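Local coordinates for uncharacterized protein, DUF633, LMOf2365_1472 (Listeria monocytogenes str. 4b F2365, PDB 3GNL), which is of unknown function but is probably an S-adenosylmethionine-dependent methyltransferase that modifies N1 of adenine 22 in tRNA, at residues L12-V15 against A16-T20; S68-T71 against E72-D75; I104-I107 against L108-A112; H195-N198 against T199-N202; E216-A219 against K220-E223. All coordinates share one frame; numbering follows the deposited sequence.

Interaction 1 (L12-V15 against A16-T20)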
loop_
_atom_site.group_PDB
_atom_site.type_symbol
_atom_site.label_atom_id
_atom_site.label_comp_id
_atom_site.label_asym_id
_atom_site.label_seq_id
_atom_site.Cartn_x
_atom_site.Cartn_y
_atom_site.Cartn_z
ATOM N N LEU A 12 5.592 5.072 -8.338
ATOM C CA LEU A 12 4.358 5.813 -8.594
ATOM C C LEU A 12 3.754 5.499 -9.937
ATOM O O LEU A 12 2.538 5.540 -10.054
ATOM C CB LEU A 12 4.544 7.325 -8.389
ATOM C CG LEU A 12 4.745 7.720 -6.925
ATOM C CD1 LEU A 12 5.114 9.225 -6.922
ATOM C CD2 LEU A 12 3.539 7.424 -6.038
ATOM N N GLU A 13 4.576 5.130 -10.916
ATOM C CA GLU A 13 4.094 4.719 -12.218
ATOM C C GLU A 13 3.284 3.424 -12.051
ATOM O O GLU A 13 2.182 3.280 -12.635
ATOM C CB GLU A 13 5.262 4.493 -13.163
ATOM C CG GLU A 13 4.834 4.045 -14.575
ATOM C CD GLU A 13 6.003 3.976 -15.532
ATOM O OE1 GLU A 13 6.935 3.177 -15.299
ATOM O OE2 GLU A 13 6.011 4.745 -16.513
ATOM N N LYS A 14 3.780 2.524 -11.210
ATOM C CA LYS A 14 3.052 1.271 -11.002
ATOM C C LYS A 14 1.735 1.533 -10.324
ATOM O O LYS A 14 0.719 0.969 -10.696
ATOM C CB LYS A 14 3.922 0.195 -10.286
ATOM C CG LYS A 14 3.261 -1.198 -10.256
ATOM C CD LYS A 14 3.055 -1.701 -11.703
ATOM C CE LYS A 14 2.781 -3.176 -11.751
ATOM N NZ LYS A 14 2.550 -3.573 -13.182
ATOM N N VAL A 15 1.738 2.409 -9.300
ATOM C CA VAL A 15 0.524 2.763 -8.613
ATOM C C VAL A 15 -0.515 3.344 -9.621
ATOM O O VAL A 15 -1.685 2.929 -9.618
ATOM C CB VAL A 15 0.833 3.759 -7.451
ATOM C CG1 VAL A 15 -0.425 4.348 -6.925
ATOM C CG2 VAL A 15 1.621 3.061 -6.325
ATOM N N ALA A 16 -0.057 4.303 -10.434
ATOM C CA ALA A 16 -0.885 4.984 -11.452
ATOM C C ALA A 16 -1.423 4.011 -12.484
ATOM O O ALA A 16 -2.502 4.256 -13.038
ATOM C CB ALA A 16 -0.088 6.074 -12.121
ATOM N N SER A 17 -0.695 2.913 -12.704
ATOM C CA SER A 17 -1.089 1.971 -13.776
ATOM C C SER A 17 -2.424 1.290 -13.457
ATOM O O SER A 17 -3.030 0.684 -14.342
ATOM C CB SER A 17 -0.012 0.904 -14.020
ATOM O OG SER A 17 -0.065 -0.083 -13.021
ATOM N N TYR A 18 -2.865 1.356 -12.204
ATOM C CA TYR A 18 -4.124 0.778 -11.762
ATOM C C TYR A 18 -5.287 1.741 -11.852
ATOM O O TYR A 18 -6.401 1.386 -11.505
ATOM C CB TYR A 18 -3.982 0.204 -10.358
ATOM C CG TYR A 18 -3.018 -0.977 -10.327
ATOM C CD1 TYR A 18 -3.332 -2.181 -10.985
ATOM C CD2 TYR A 18 -1.818 -0.890 -9.629
ATOM C CE1 TYR A 18 -2.450 -3.276 -10.957
ATOM C CE2 TYR A 18 -0.910 -1.998 -9.571
ATOM C CZ TYR A 18 -1.258 -3.175 -10.227
ATOM O OH TYR A 18 -0.388 -4.258 -10.191
ATOM N N ILE A 19 -5.023 2.948 -12.358
ATOM C CA ILE A 19 -6.106 3.943 -12.577
ATOM C C ILE A 19 -6.342 3.890 -14.075
ATOM O O ILE A 19 -5.463 4.199 -14.829
ATOM C CB ILE A 19 -5.629 5.363 -12.191
ATOM C CG1 ILE A 19 -5.307 5.416 -10.686
ATOM C CG2 ILE A 19 -6.694 6.414 -12.551
ATOM C CD1 ILE A 19 -4.569 6.691 -10.209
ATOM N N THR A 20 -7.530 3.448 -14.509
ATOM C CA THR A 20 -7.693 3.066 -15.913
ATOM C C THR A 20 -8.967 3.557 -16.590
ATOM O O THR A 20 -9.063 3.518 -17.816
ATOM C CB THR A 20 -7.666 1.483 -16.059
ATOM O OG1 THR A 20 -8.696 0.924 -15.244
ATOM C CG2 THR A 20 -6.307 0.920 -15.651
HETATM O O HOH W 1 -0.371 -2.621 -13.798
#
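Lys-14 and Ser-17 meet where helix 10-16 runs out into a type I beta turn, Ala-16 to Ile-19, that leads toward the first strand of the Rossmann-like sheet. The tight side is apolar. Ala-16 N donates to Leu-12 O at 2.9 Å, and the small alanine methyl packs with Val-15 and Ile-19 on Leu-35 of helix 34-41. Val-15 and Tyr-18 also rest on Ile-158 and Ile-122 of the sheet, so branched and aromatic side chains pack between helix and strands. Tyr-18 N bonds to Val-15 O at 3.2 Å, an i to i+3 bond at the start of the turn.

The side shared by Lys-14 and Ser-17 is more polar and hydrated. The Lys-14 chain, bent at chi2 (62°), passes Tyr-18 beside Ala-147 and Leu-149, with Lys-14 CE 3.7 Å from Tyr-18 OH. Serine suits this position in the turn because its short hydroxyl can fold back on the backbone: at chi1 78° Ser-17 OG donates to Lys-14 O at 2.7 Å, lying over the centre of one Tyr-18 face. A water completes the link, giving a hydrogen to Ser-17 OG and accepting one from Lys-14 NZ at 3.1 Å.

Interaction 2 (S68-T71 against E72-D75)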
loop_
_atom_site.group_PDB
_atom_site.type_symbol
_atom_site.label_atom_id
_atom_site.label_comp_id
_atom_site.label_asym_id
_atom_site.label_seq_id
_atom_site.Cartn_x
_atom_site.Cartn_y
_atom_site.Cartn_z
ATOM N N SER A 68 1.165 22.635 -13.918
ATOM C CA SER A 68 0.665 21.678 -14.902
ATOM C C SER A 68 -0.538 22.226 -15.651
ATOM O O SER A 68 -1.000 21.608 -16.609
ATOM C CB SER A 68 0.300 20.359 -14.208
ATOM O OG SER A 68 1.492 19.720 -13.792
ATOM N N GLY A 69 -1.073 23.360 -15.207
ATOM C CA GLY A 69 -2.289 23.911 -15.796
ATOM C C GLY A 69 -3.513 23.069 -15.511
ATOM O O GLY A 69 -4.480 23.045 -16.284
ATOM N N LEU A 70 -3.489 22.387 -14.363
ATOM C CA LEU A 70 -4.546 21.464 -14.017
ATOM C C LEU A 70 -5.430 21.907 -12.862
ATOM O O LEU A 70 -6.162 21.097 -12.277
ATOM C CB LEU A 70 -3.933 20.077 -13.757
ATOM C CG LEU A 70 -3.335 19.441 -15.021
ATOM C CD1 LEU A 70 -2.658 18.105 -14.725
ATOM C CD2 LEU A 70 -4.433 19.353 -16.115
ATOM N N THR A 71 -5.406 23.200 -12.536
ATOM C CA THR A 71 -6.224 23.653 -11.418
ATOM C C THR A 71 -7.727 23.388 -11.579
ATOM O O THR A 71 -8.426 23.277 -10.561
ATOM C CB THR A 71 -5.988 25.138 -11.097
ATOM O OG1 THR A 71 -6.389 25.913 -12.237
ATOM C CG2 THR A 71 -4.515 25.396 -10.774
ATOM N N GLU A 72 -8.229 23.277 -12.822
ATOM C CA GLU A 72 -9.656 23.017 -13.049
ATOM C C GLU A 72 -10.045 21.556 -12.812
ATOM O O GLU A 72 -11.217 21.257 -12.566
ATOM C CB GLU A 72 -10.114 23.489 -14.445
ATOM C CG GLU A 72 -10.248 25.020 -14.576
ATOM C CD GLU A 72 -10.905 25.455 -15.883
ATOM O OE1 GLU A 72 -10.244 26.139 -16.690
ATOM O OE2 GLU A 72 -12.082 25.107 -16.110
ATOM N N GLN A 73 -9.056 20.654 -12.865
ATOM C CA GLN A 73 -9.335 19.211 -12.703
ATOM C C GLN A 73 -8.839 18.598 -11.391
ATOM O O GLN A 73 -9.196 17.462 -11.086
ATOM C CB GLN A 73 -8.781 18.425 -13.895
ATOM C CG GLN A 73 -9.721 18.503 -15.133
ATOM C CD GLN A 73 -9.208 17.708 -16.318
ATOM O OE1 GLN A 73 -8.283 18.144 -17.008
ATOM N NE2 GLN A 73 -9.829 16.541 -16.588
ATOM N N ILE A 74 -8.034 19.349 -10.638
ATOM C CA ILE A 74 -7.410 18.843 -9.411
ATOM C C ILE A 74 -7.523 19.837 -8.284
ATOM O O ILE A 74 -7.073 21.001 -8.402
ATOM C CB ILE A 74 -5.946 18.473 -9.607
ATOM C CG1 ILE A 74 -5.794 17.498 -10.805
ATOM C CG2 ILE A 74 -5.373 17.916 -8.307
ATOM C CD1 ILE A 74 -4.388 17.234 -11.143
ATOM N N ASP A 75 -8.150 19.382 -7.211
ATOM C CA ASP A 75 -8.310 20.157 -6.010
ATOM C C ASP A 75 -7.229 19.702 -5.046
ATOM O O ASP A 75 -7.112 18.508 -4.744
ATOM C CB ASP A 75 -9.665 19.891 -5.347
ATOM C CG ASP A 75 -10.868 20.505 -6.105
ATOM O OD1 ASP A 75 -10.674 21.415 -6.963
ATOM O OD2 ASP A 75 -12.021 20.071 -5.819
HETATM O O HOH W 2 -7.051 23.255 -15.567
#
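Leu-70 O is gripped by two successive amides of the next turn. Gln-73 N donates to it at 3.0 Å, and Ile-74 N adds a weak, bent bond of the same length. Together they curl the chain after helix 55-67 into strand 74-78, the outermost strand at one edge of the Rossmann-like sheet. The helix itself stops in a Schellman motif, where Gly-69 takes a positive phi (68°) that a residue without a side chain adopts with little strain.

Beneath the turn, the side chains of Leu-70 and Ile-74 pass at an angle. Ile-74 CD1 reaches Leu-70 CB at 3.9 Å and also lies near Leu-70 CD1. With chi1 -53° and chi2 173°, the CG1 branch of Ile-74 stretches out to bring its end methyl to the leucine, while its buried side chain also meets Val-40, Val-65 and Ala-48. Branched apolar chains suit this place between helices 34-41 and 55-67 and the sheet.

The outer side is polar. A water donates to Gly-69 O at 2.7 Å and accepts from Glu-72 N at 3.0 Å. Gln-73 sends its OE1 past Leu-70 CD2, but its NE2 bonds to Ser-46 O of the neighbouring strand. The chemistry implies a turn fixed by backbone bonds and a hydrophobic underside, while on the exposed side one water bridges two backbone groups beside the polar side chains of Thr-71 and Glu-72.

Interaction 3 (I104-I107 against L108-A112); sequences IRTI and LEEGA
Arg-105 and Glu-109, one helical turn apart, cross at a slant, and their flat ends are turned 61° against each other. The arginine chain is extended from CG to NE, and with CG anti to the backbone N (chi1 -172°) it runs toward the glutamate. Arg-105 NE donates to Glu-109 OE2 at 3.1 Å in a salt bridge. NE approaches OE2 from above the carboxylate plane, while OE2 lies near the guanidinium edge, tilted 22° from its plane. Only NE is engaged within the turn: NH1 forms a salt bridge with Glu-134 and a bond with Gln-131, so the long, many-handed arginine suits a position between two helices.

Two other i to i+4 pairs lie side by side and point the same way. Ile-104 CG2 stands 4.1 Å from Leu-108 CD1, branched aliphatic groups that suit the buried face against Ile-96, Leu-121 and Leu-123. On the outer side Thr-106 CG2 lies 3.3 Å from Glu-110 OE2. The methyl faces the carboxylate because the threonine hydroxyl is turned back to Thr-102 O.

The backbone bonds keep these pairs in step, Glu-110 N to Thr-106 O being 2.8 Å. Gly-111 N, 3.0 Å from Ile-107 O, marks where the chain leaves helical angles. Helix 101-110 is the crossover of the beta-alpha-beta unit between strands 93-99 and 120-125: Ile-104 and Leu-108 press on both strands, Pro-125 included, and Arg-105, Leu-108 and Glu-109 also meet Trp-135 of helix 129-139.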
loop_
_atom_site.group_PDB
_atom_site.type_symbol
_atom_site.label_atom_id
_atom_site.label_comp_id
_atom_site.label_asym_id
_atom_site.label_seq_id
_atom_site.Cartn_x
_atom_site.Cartn_y
_atom_site.Cartn_z
ATOM N N ILE A 104 -1.817 3.693 7.221
ATOM C CA ILE A 104 -2.819 3.540 6.169
ATOM C C ILE A 104 -4.063 2.872 6.701
ATOM O O ILE A 104 -5.172 3.301 6.411
ATOM C CB ILE A 104 -2.293 2.750 4.911
ATOM C CG1 ILE A 104 -1.153 3.515 4.233
ATOM C CG2 ILE A 104 -3.438 2.519 3.907
ATOM C CD1 ILE A 104 -0.506 2.829 3.028
ATOM N N ARG A 105 -3.875 1.828 7.500
ATOM C CA ARG A 105 -4.996 1.128 8.092
ATOM C C ARG A 105 -5.807 2.116 8.929
ATOM O O ARG A 105 -7.051 2.132 8.831
ATOM C CB ARG A 105 -4.524 -0.053 8.971
ATOM C CG ARG A 105 -5.728 -0.908 9.446
ATOM C CD ARG A 105 -5.259 -2.249 10.034
ATOM N NE ARG A 105 -6.406 -3.077 10.391
ATOM C CZ ARG A 105 -6.349 -4.364 10.749
ATOM N NH1 ARG A 105 -5.182 -5.001 10.851
ATOM N NH2 ARG A 105 -7.480 -5.013 11.029
ATOM N N THR A 106 -5.109 2.901 9.759
ATOM C CA THR A 106 -5.743 3.910 10.658
ATOM C C THR A 106 -6.547 4.911 9.821
ATOM O O THR A 106 -7.706 5.205 10.147
ATOM C CB THR A 106 -4.698 4.598 11.547
ATOM O OG1 THR A 106 -4.100 3.590 12.377
ATOM C CG2 THR A 106 -5.321 5.683 12.456
ATOM N N ILE A 107 -5.956 5.350 8.709
ATOM C CA ILE A 107 -6.619 6.282 7.796
ATOM C C ILE A 107 -7.917 5.674 7.270
ATOM O O ILE A 107 -8.955 6.364 7.210
ATOM C CB ILE A 107 -5.671 6.705 6.647
ATOM C CG1 ILE A 107 -4.643 7.691 7.200
ATOM C CG2 ILE A 107 -6.477 7.328 5.466
ATOM C CD1 ILE A 107 -3.539 7.989 6.241
ATOM N N LEU A 108 -7.870 4.416 6.855
ATOM C CA LEU A 108 -9.051 3.698 6.356
ATOM C C LEU A 108 -10.138 3.471 7.409
ATOM O O LEU A 108 -11.337 3.585 7.093
ATOM C CB LEU A 108 -8.666 2.350 5.724
ATOM C CG LEU A 108 -7.831 2.464 4.445
ATOM C CD1 LEU A 108 -7.300 1.092 4.048
ATOM C CD2 LEU A 108 -8.649 3.074 3.257
ATOM N N GLU A 109 -9.725 3.151 8.633
ATOM C CA GLU A 109 -10.667 2.934 9.737
ATOM C C GLU A 109 -11.281 4.241 10.238
ATOM O O GLU A 109 -12.509 4.353 10.290
ATOM C CB GLU A 109 -10.011 2.123 10.861
ATOM C CG GLU A 109 -9.627 0.716 10.400
ATOM C CD GLU A 109 -8.816 -0.080 11.422
ATOM O OE1 GLU A 109 -8.191 0.544 12.313
ATOM O OE2 GLU A 109 -8.780 -1.329 11.280
ATOM N N GLU A 110 -10.468 5.238 10.577
ATOM C CA GLU A 110 -11.010 6.541 11.006
ATOM C C GLU A 110 -11.834 7.192 9.903
ATOM O O GLU A 110 -12.808 7.887 10.187
ATOM C CB GLU A 110 -9.909 7.489 11.446
ATOM C CG GLU A 110 -9.170 7.052 12.687
ATOM C CD GLU A 110 -8.003 7.951 13.027
ATOM O OE1 GLU A 110 -7.674 8.884 12.254
ATOM O OE2 GLU A 110 -7.388 7.715 14.080
ATOM N N GLY A 111 -11.462 6.961 8.650
ATOM C CA GLY A 111 -12.155 7.584 7.526
ATOM C C GLY A 111 -13.175 6.678 6.887
ATOM O O GLY A 111 -13.532 6.846 5.723
ATOM N N ALA A 112 -13.662 5.691 7.639
ATOM C CA ALA A 112 -14.547 4.668 7.088
ATOM C C ALA A 112 -15.793 5.201 6.344
ATOM O O ALA A 112 -16.213 4.646 5.315
ATOM C CB ALA A 112 -14.972 3.680 8.182
#

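Interaction 4 (H195-N198 against T199-N202); sequences HEAN and TWQN
Asn-198, Thr-199 and Glu-196 bury the most surface where successive turns of helix 187-208 meet, and Glu-196 does so against the indole of Trp-200. Glu-196 CB lies over the face of the six-membered ring, 4.1 Å from its centroid and 16° off the ring normal, a CH-pi contact. Further in, Glu-196 O sits above the same ring system, 3.3 Å from Trp-200 CG, while also accepting the backbone N-H of Trp-200 at 2.9 Å. With chi1 -67° and chi2 -32° the indole is laid back beside the preceding turn. The glutamate chain bends at chi2, so its aliphatic root does the packing and its carboxylate is carried off toward the edge of the His-195 ring.

Thr-199 is held by its N to His-195 O at 3.1 Å, and its CB rests 3.6 Å from Glu-196 O. Asn-198 gives its carbonyl to Asn-202 N at 3.0 Å; its side-chain OD1 takes a weak bond from Arg-194. Such polar residues suit the solvent side of the helix, while Ala-197, small and buried, lets its CB stand 4.3 Å from Trp-200 CE3.

Trp-200 also packs on Leu-224, Lys-227 and Val-231 of helix 215-235. The whole is a regular alpha-helix whose aromatic residue packs on the next helix in the chain, as in an alpha-helical hairpin.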
loop_
_atom_site.group_PDB
_atom_site.type_symbol
_atom_site.label_atom_id
_atom_site.label_comp_id
_atom_site.label_asym_id
_atom_site.label_seq_id
_atom_site.Cartn_x
_atom_site.Cartn_y
_atom_site.Cartn_z
ATOM N N HIS A 195 15.616 -13.560 1.490
ATOM C CA HIS A 195 16.464 -12.609 2.244
ATOM C C HIS A 195 15.979 -12.446 3.658
ATOM O O HIS A 195 16.765 -12.534 4.615
ATOM C CB HIS A 195 16.511 -11.272 1.519
ATOM C CG HIS A 195 17.319 -10.222 2.197
ATOM N ND1 HIS A 195 18.695 -10.203 2.110
ATOM C CD2 HIS A 195 16.967 -9.095 2.856
ATOM C CE1 HIS A 195 19.163 -9.150 2.751
ATOM N NE2 HIS A 195 18.141 -8.444 3.190
ATOM N N GLU A 196 14.673 -12.210 3.819
ATOM C CA GLU A 196 14.147 -12.006 5.171
ATOM C C GLU A 196 14.280 -13.258 6.018
ATOM O O GLU A 196 14.599 -13.159 7.205
ATOM C CB GLU A 196 12.687 -11.463 5.154
ATOM C CG GLU A 196 12.510 -10.066 4.435
ATOM C CD GLU A 196 13.581 -8.992 4.726
ATOM O OE1 GLU A 196 14.182 -8.978 5.800
ATOM O OE2 GLU A 196 13.805 -8.136 3.873
ATOM N N ALA A 197 13.985 -14.427 5.454
ATOM C CA ALA A 197 14.067 -15.700 6.165
ATOM C C ALA A 197 15.517 -15.989 6.586
ATOM O O ALA A 197 15.730 -16.521 7.672
ATOM C CB ALA A 197 13.515 -16.842 5.302
ATOM N N ASN A 198 16.475 -15.603 5.752
ATOM C CA ASN A 198 17.871 -15.832 6.147
ATOM C C ASN A 198 18.178 -14.964 7.362
ATOM O O ASN A 198 18.809 -15.445 8.302
ATOM C CB ASN A 198 18.819 -15.445 5.015
ATOM C CG ASN A 198 18.861 -16.464 3.907
ATOM O OD1 ASN A 198 18.456 -17.610 4.074
ATOM N ND2 ASN A 198 19.399 -16.054 2.761
ATOM N N THR A 199 17.723 -13.706 7.372
ATOM C CA THR A 199 17.905 -12.887 8.560
ATOM C C THR A 199 17.225 -13.475 9.804
ATOM O O THR A 199 17.817 -13.522 10.864
ATOM C CB THR A 199 17.525 -11.442 8.303
ATOM O OG1 THR A 199 18.554 -10.881 7.461
ATOM C CG2 THR A 199 17.578 -10.611 9.558
ATOM N N TRP A 200 15.985 -13.931 9.687
ATOM C CA TRP A 200 15.306 -14.527 10.833
ATOM C C TRP A 200 16.055 -15.759 11.384
ATOM O O TRP A 200 16.182 -15.860 12.609
ATOM C CB TRP A 200 13.880 -14.917 10.405
ATOM C CG TRP A 200 13.012 -13.711 10.084
ATOM C CD1 TRP A 200 13.069 -12.464 10.651
ATOM C CD2 TRP A 200 11.921 -13.695 9.143
ATOM N NE1 TRP A 200 12.078 -11.638 10.073
ATOM C CE2 TRP A 200 11.395 -12.381 9.146
ATOM C CE3 TRP A 200 11.377 -14.662 8.273
ATOM C CZ2 TRP A 200 10.313 -12.009 8.320
ATOM C CZ3 TRP A 200 10.306 -14.259 7.411
ATOM C CH2 TRP A 200 9.827 -12.950 7.454
ATOM N N GLN A 201 16.585 -16.627 10.513
ATOM C CA GLN A 201 17.354 -17.812 10.951
ATOM C C GLN A 201 18.596 -17.333 11.642
ATOM O O GLN A 201 18.972 -17.900 12.685
ATOM C CB GLN A 201 17.778 -18.678 9.766
ATOM C CG GLN A 201 16.619 -19.263 8.985
ATOM C CD GLN A 201 17.012 -19.912 7.655
ATOM O OE1 GLN A 201 18.160 -19.812 7.179
ATOM N NE2 GLN A 201 16.042 -20.573 7.033
ATOM N N ASN A 202 19.219 -16.288 11.100
ATOM C CA ASN A 202 20.428 -15.785 11.755
ATOM C C ASN A 202 20.134 -15.236 13.148
ATOM O O ASN A 202 20.933 -15.414 14.087
ATOM C CB ASN A 202 21.135 -14.735 10.896
ATOM C CG ASN A 202 21.707 -15.304 9.590
ATOM O OD1 ASN A 202 21.892 -16.502 9.449
ATOM N ND2 ASN A 202 22.003 -14.417 8.656
#

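Interaction 5 (E216-A219 against K220-E223)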
loop_
_atom_site.group_PDB
_atom_site.type_symbol
_atom_site.label_atom_id
_atom_site.label_comp_id
_atom_site.label_asym_id
_atom_site.label_seq_id
_atom_site.Cartn_x
_atom_site.Cartn_y
_atom_site.Cartn_z
ATOM N N GLU A 216 11.096 -13.846 27.276
ATOM C CA GLU A 216 10.831 -12.891 26.161
ATOM C C GLU A 216 11.502 -13.339 24.861
ATOM O O GLU A 216 10.862 -13.362 23.807
ATOM C CB GLU A 216 11.308 -11.480 26.496
ATOM C CG GLU A 216 10.529 -10.840 27.627
ATOM C CD GLU A 216 11.010 -11.312 29.013
ATOM O OE1 GLU A 216 11.805 -12.265 29.119
ATOM O OE2 GLU A 216 10.555 -10.728 29.991
ATOM N N ASN A 217 12.774 -13.716 24.946
ATOM C CA ASN A 217 13.485 -14.189 23.746
ATOM C C ASN A 217 13.113 -15.583 23.271
ATOM O O ASN A 217 13.232 -15.894 22.074
ATOM C CB ASN A 217 14.994 -14.039 23.909
ATOM C CG ASN A 217 15.446 -12.610 23.718
ATOM O OD1 ASN A 217 14.793 -11.820 23.001
ATOM N ND2 ASN A 217 16.534 -12.253 24.363
ATOM N N GLN A 218 12.605 -16.430 24.176
ATOM C CA GLN A 218 12.101 -17.728 23.728
ATOM C C GLN A 218 10.852 -17.555 22.850
ATOM O O GLN A 218 10.693 -18.284 21.865
ATOM C CB GLN A 218 11.788 -18.674 24.916
ATOM C CG GLN A 218 13.020 -19.209 25.626
ATOM C CD GLN A 218 13.833 -20.218 24.812
ATOM O OE1 GLN A 218 13.570 -20.472 23.616
ATOM N NE2 GLN A 218 14.836 -20.810 25.468
ATOM N N ALA A 219 10.013 -16.598 23.227
ATOM C CA ALA A 219 8.800 -16.278 22.499
ATOM C C ALA A 219 9.195 -15.653 21.158
ATOM O O ALA A 219 8.587 -15.967 20.130
ATOM C CB ALA A 219 7.919 -15.344 23.289
ATOM N N LYS A 220 10.233 -14.814 21.176
ATOM C CA LYS A 220 10.731 -14.202 19.933
ATOM C C LYS A 220 11.196 -15.297 18.958
ATOM O O LYS A 220 10.907 -15.242 17.737
ATOM C CB LYS A 220 11.839 -13.182 20.245
ATOM C CG LYS A 220 12.377 -12.369 19.043
ATOM C CD LYS A 220 12.955 -10.999 19.496
ATOM C CE LYS A 220 12.970 -9.987 18.312
ATOM N NZ LYS A 220 14.048 -8.933 18.396
ATOM N N ILE A 221 11.886 -16.311 19.472
ATOM C CA ILE A 221 12.356 -17.432 18.673
ATOM C C ILE A 221 11.185 -18.208 18.058
ATOM O O ILE A 221 11.202 -18.509 16.883
ATOM C CB ILE A 221 13.304 -18.368 19.482
ATOM C CG1 ILE A 221 14.655 -17.669 19.703
ATOM C CG2 ILE A 221 13.509 -19.721 18.820
ATOM C CD1 ILE A 221 15.685 -18.539 20.405
ATOM N N ARG A 222 10.181 -18.537 18.875
ATOM C CA ARG A 222 8.960 -19.144 18.361
ATOM C C ARG A 222 8.340 -18.325 17.222
ATOM O O ARG A 222 7.968 -18.895 16.193
ATOM C CB ARG A 222 7.949 -19.352 19.482
ATOM C CG ARG A 222 7.998 -20.751 20.052
ATOM C CD ARG A 222 6.970 -20.950 21.175
ATOM N NE ARG A 222 7.479 -20.435 22.452
ATOM C CZ ARG A 222 7.012 -19.363 23.095
ATOM N NH1 ARG A 222 5.991 -18.654 22.615
ATOM N NH2 ARG A 222 7.578 -18.999 24.226
ATOM N N GLU A 223 8.234 -17.011 17.413
ATOM C CA GLU A 223 7.711 -16.133 16.366
ATOM C C GLU A 223 8.562 -16.215 15.085
ATOM O O GLU A 223 8.040 -16.377 13.987
ATOM C CB GLU A 223 7.572 -14.682 16.826
ATOM C CG GLU A 223 7.148 -13.795 15.639
ATOM C CD GLU A 223 6.526 -12.463 16.016
ATOM O OE1 GLU A 223 7.209 -11.637 16.672
ATOM O OE2 GLU A 223 5.356 -12.227 15.603
#
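Four consecutive i to i+4 backbone bonds join residues 216-219 to 220-223, an unbroken alpha-helical turn near the start of helix 215-235. The shortest, from Glu-223 N to Ala-219 O, is 2.9 Å. Arg-222 N reaches Gln-218 O with a nearly straight N-H...O angle of 170°, and Lys-220 and Ile-221 bond in the same way to Glu-216 O and Asn-217 O.

Among the side chains, Arg-222 folds back over the preceding turn. Its chain bends at chi3 (-82°), so that one face of the guanidinium lies over the backbone of Ala-219. Ala-219 CA lies over that face toward its rim, 3.4 Å from Arg-222 NH2. The small alanine suits this spot and lets the guanidinium lie close to the backbone, its CB 3.8 Å from Arg-222 NH2. Asn-217 and Lys-220 run side by side and point the same way, with Lys-220 CD 4.0 Å from Asn-217 OD1, an aliphatic stretch beside an amide.

Ile-221 is the buried member. Its CG1 packs 3.3 Å from Asn-217 O, and its side chain reaches Ile-204, Ile-207 and Ser-208 of helix 187-208. The chemistry thus divides by side: Ile-221, with Asn-217, packs on helix 187-208, while Arg-222 lies over the backbone and the ends of Lys-220 and Glu-223 lead away, leaving the backbone bonds to supply the directional hold between the two segments.

In the fold
Interactions 1, 2 and 3 belong to the Rossmann-like domain, interactions 4 and 5 to the helical pair 187-208 and 215-235 that extends from it. The first three are partly buried, each with apolar side chains turned to the sheet or to a neighbouring helix: 1 and 2 shape the turns leading into strands 23-28 and 74-78, and 3 lies on a crossover helix. Interactions 4 and 5 are surface contacts of regular helix, their centres about 15 Å apart, whose inward residues meet the other helix of the pair. Accordingly, water links mark the turns of 1 and 2, with a Schellman motif at 2, a salt bridge marks 3, and 4 and 5 place flat groups over helical backbone.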